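Local coordinates for protein MIX1 (Leishmania major, PDB 3HA4) that probably acts as a TPR-like, all-helical scaffold that mediates protein-protein interactions, and forms homodimers, at residues P35-R40 / W69-E74. Residues are numbered along the deposited sequence; the frame is centred on the assembly and turned at random.
Sequences PLLHQR and WLIPLE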
loop_
_atom_site.group_PDB
_atom_site.type_symbol
_atom_site.label_atom_id
_atom_site.label_comp_id
_atom_site.label_asym_id
_atom_site.label_seq_id
_atom_site.Cartn_x
_atom_site.Cartn_y
_atom_site.Cartn_z
ATOM N N PRO A 35 2.922 -0.119 11.862
ATOM C CA PRO A 35 3.874 -0.493 10.858
ATOM C C PRO A 35 4.117 -1.955 10.753
ATOM O O PRO A 35 4.377 -2.387 9.699
ATOM C CB PRO A 35 5.109 0.250 11.298
ATOM C CG PRO A 35 4.618 1.338 11.983
ATOM C CD PRO A 35 3.516 0.866 12.751
ATOM N N LEU A 36 4.011 -2.714 11.816
ATOM C CA LEU A 36 4.160 -4.146 11.707
ATOM C C LEU A 36 2.929 -4.799 11.103
ATOM O O LEU A 36 3.019 -5.772 10.419
ATOM C CB LEU A 36 4.529 -4.749 13.055
ATOM C CG LEU A 36 4.370 -6.256 13.183
ATOM C CD1 LEU A 36 5.500 -7.063 12.657
ATOM C CD2 LEU A 36 4.004 -6.688 14.527
ATOM N N LEU A 37 1.782 -4.209 11.376
ATOM C CA LEU A 37 0.512 -4.585 10.815
ATOM C C LEU A 37 0.452 -4.330 9.337
ATOM O O LEU A 37 -0.025 -5.126 8.590
ATOM C CB LEU A 37 -0.593 -3.840 11.531
ATOM C CG LEU A 37 -2.026 -4.175 11.193
ATOM C CD1 LEU A 37 -2.301 -5.602 11.334
ATOM C CD2 LEU A 37 -2.986 -3.375 11.956
ATOM N N HIS A 38 0.968 -3.203 8.915
ATOM C CA HIS A 38 1.061 -2.915 7.525
ATOM C C HIS A 38 2.000 -3.888 6.858
ATOM O O HIS A 38 1.734 -4.376 5.814
ATOM C CB HIS A 38 1.509 -1.490 7.317
ATOM C CG HIS A 38 1.836 -1.169 5.902
ATOM N ND1 HIS A 38 3.064 -1.417 5.355
ATOM C CD2 HIS A 38 1.097 -0.624 4.920
ATOM C CE1 HIS A 38 3.068 -1.040 4.100
ATOM N NE2 HIS A 38 1.888 -0.554 3.812
ATOM N N GLN A 39 3.101 -4.171 7.498
ATOM C CA GLN A 39 4.071 -5.146 7.018
ATOM C C GLN A 39 3.494 -6.571 6.910
ATOM O O GLN A 39 3.806 -7.310 5.972
ATOM C CB GLN A 39 5.324 -5.118 7.888
ATOM C CG GLN A 39 6.431 -6.051 7.442
ATOM C CD GLN A 39 7.615 -6.023 8.399
ATOM O OE1 GLN A 39 8.741 -5.714 8.010
ATOM N NE2 GLN A 39 7.355 -6.326 9.663
ATOM N N ARG A 40 2.614 -6.933 7.812
ATOM C CA ARG A 40 2.003 -8.228 7.792
ATOM C C ARG A 40 0.999 -8.363 6.688
ATOM O O ARG A 40 0.835 -9.389 6.100
ATOM C CB ARG A 40 1.338 -8.464 9.115
ATOM C CG ARG A 40 2.141 -9.265 10.005
ATOM C CD ARG A 40 1.760 -9.206 11.417
ATOM N NE ARG A 40 2.893 -9.644 12.196
ATOM C CZ ARG A 40 2.865 -9.965 13.476
ATOM N NH1 ARG A 40 1.749 -9.895 14.153
ATOM N NH2 ARG A 40 3.954 -10.355 14.078
ATOM N N TRP A 69 -5.974 4.686 5.556
ATOM C CA TRP A 69 -6.382 4.322 4.187
ATOM C C TRP A 69 -5.384 3.348 3.562
ATOM O O TRP A 69 -5.729 2.593 2.654
ATOM C CB TRP A 69 -6.532 5.576 3.287
ATOM C CG TRP A 69 -5.282 6.377 3.257
ATOM C CD1 TRP A 69 -4.905 7.329 4.149
ATOM C CD2 TRP A 69 -4.198 6.243 2.331
ATOM N NE1 TRP A 69 -3.660 7.812 3.829
ATOM C CE2 TRP A 69 -3.206 7.162 2.713
ATOM C CE3 TRP A 69 -3.978 5.447 1.208
ATOM C CZ2 TRP A 69 -2.018 7.314 2.008
ATOM C CZ3 TRP A 69 -2.796 5.594 0.515
ATOM C CH2 TRP A 69 -1.833 6.525 0.914
ATOM N N LEU A 70 -4.146 3.377 4.049
ATOM C CA LEU A 70 -3.065 2.598 3.455
ATOM C C LEU A 70 -3.325 1.098 3.539
ATOM O O LEU A 70 -3.240 0.375 2.544
ATOM C CB LEU A 70 -1.727 2.939 4.115
ATOM C CG LEU A 70 -0.472 2.415 3.414
ATOM C CD1 LEU A 70 -0.601 2.521 1.894
ATOM C CD2 LEU A 70 0.762 3.159 3.893
ATOM N N ILE A 71 -3.657 0.628 4.731
ATOM C CA ILE A 71 -3.925 -0.783 4.901
ATOM C C ILE A 71 -5.161 -1.216 4.105
ATOM O O ILE A 71 -5.122 -2.235 3.415
ATOM C CB ILE A 71 -3.982 -1.167 6.394
ATOM C CG1 ILE A 71 -2.562 -1.113 6.970
ATOM C CG2 ILE A 71 -4.617 -2.554 6.577
ATOM C CD1 ILE A 71 -2.442 -1.499 8.431
ATOM N N PRO A 72 -6.256 -0.434 4.175
ATOM C CA PRO A 72 -7.427 -0.747 3.335
ATOM C C PRO A 72 -7.113 -0.774 1.840
ATOM O O PRO A 72 -7.665 -1.600 1.111
ATOM C CB PRO A 72 -8.403 0.377 3.669
ATOM C CG PRO A 72 -8.064 0.716 5.092
ATOM C CD PRO A 72 -6.564 0.605 5.172
ATOM N N LEU A 73 -6.236 0.117 1.394
ATOM C CA LEU A 73 -5.769 0.094 0.018
ATOM C C LEU A 73 -5.088 -1.251 -0.291
ATOM O O LEU A 73 -5.376 -1.896 -1.299
ATOM C CB LEU A 73 -4.801 1.256 -0.219
ATOM C CG LEU A 73 -4.227 1.449 -1.622
ATOM C CD1 LEU A 73 -5.319 1.902 -2.558
ATOM C CD2 LEU A 73 -3.089 2.449 -1.589
ATOM N N GLU A 74 -4.197 -1.677 0.596
ATOM C CA GLU A 74 -3.482 -2.942 0.426
ATOM C C GLU A 74 -4.436 -4.148 0.452
ATOM O O GLU A 74 -4.351 -5.043 -0.396
ATOM C CB GLU A 74 -2.403 -3.072 1.491
ATOM C CG GLU A 74 -1.203 -3.860 1.046
ATOM C CD GLU A 74 -0.537 -3.240 -0.163
ATOM O OE1 GLU A 74 0.273 -2.286 -0.011
ATOM O OE2 GLU A 74 -0.833 -3.717 -1.275
HETATM O O HOH W 1 1.674 -0.231 1.140
#
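His38 of helix 34-42 meets Leu70, Ile71 and, through a water, Glu74 of helix 70-81, in a buried pairing of two helices of the TPR-like fold. The axes of the two short segments run nearly parallel, at 9° and 10.2 Å apart, and His38 and Ile71 lie level with each other, their CA atoms 6.0 Å apart. Ile71 CD1 spans to the facing helix. With CG1 anti to the carbonyl carbon (chi1 -72°) and the chain then extended, CD1 reaches the opposite backbone, 3.8 Å from His38 N. The same methyl touches CG of Leu37 at 3.9 Å, the two side chains crossing at about a right angle. Ile71 CG1 lies near the plane of the imidazole, at its edge. Leu70 comes to the ring obliquely instead: its CG is 3.7 Å from His38 CD2, and its CD2 methyl also packs against the CD2-NE2 side of the ring.

His38 NE2 is held by a water. Lying in the ring plane, this water hydrogen-bonds His38 NE2 at 2.7 Å and donates a second hydrogen bond to Glu74 OE1, also at 2.7 Å, linking the helices where NE2 and OE1 are too far apart to bond directly. The other carboxylate oxygen of Glu74 forms a salt bridge with Arg45, which probably helps to fix the acid that receives the water.

His38 also packs on Ile128 of the second subunit, and Leu70 on Trp69 of that subunit. Helix 34-42 thus packs directly and nearly parallel on the next helix but one, while helix 54-64, between them in the chain, rests against both, with Leu37 and Ile71 on its Thr61, as in TPR-like helix-turn-helix arrays.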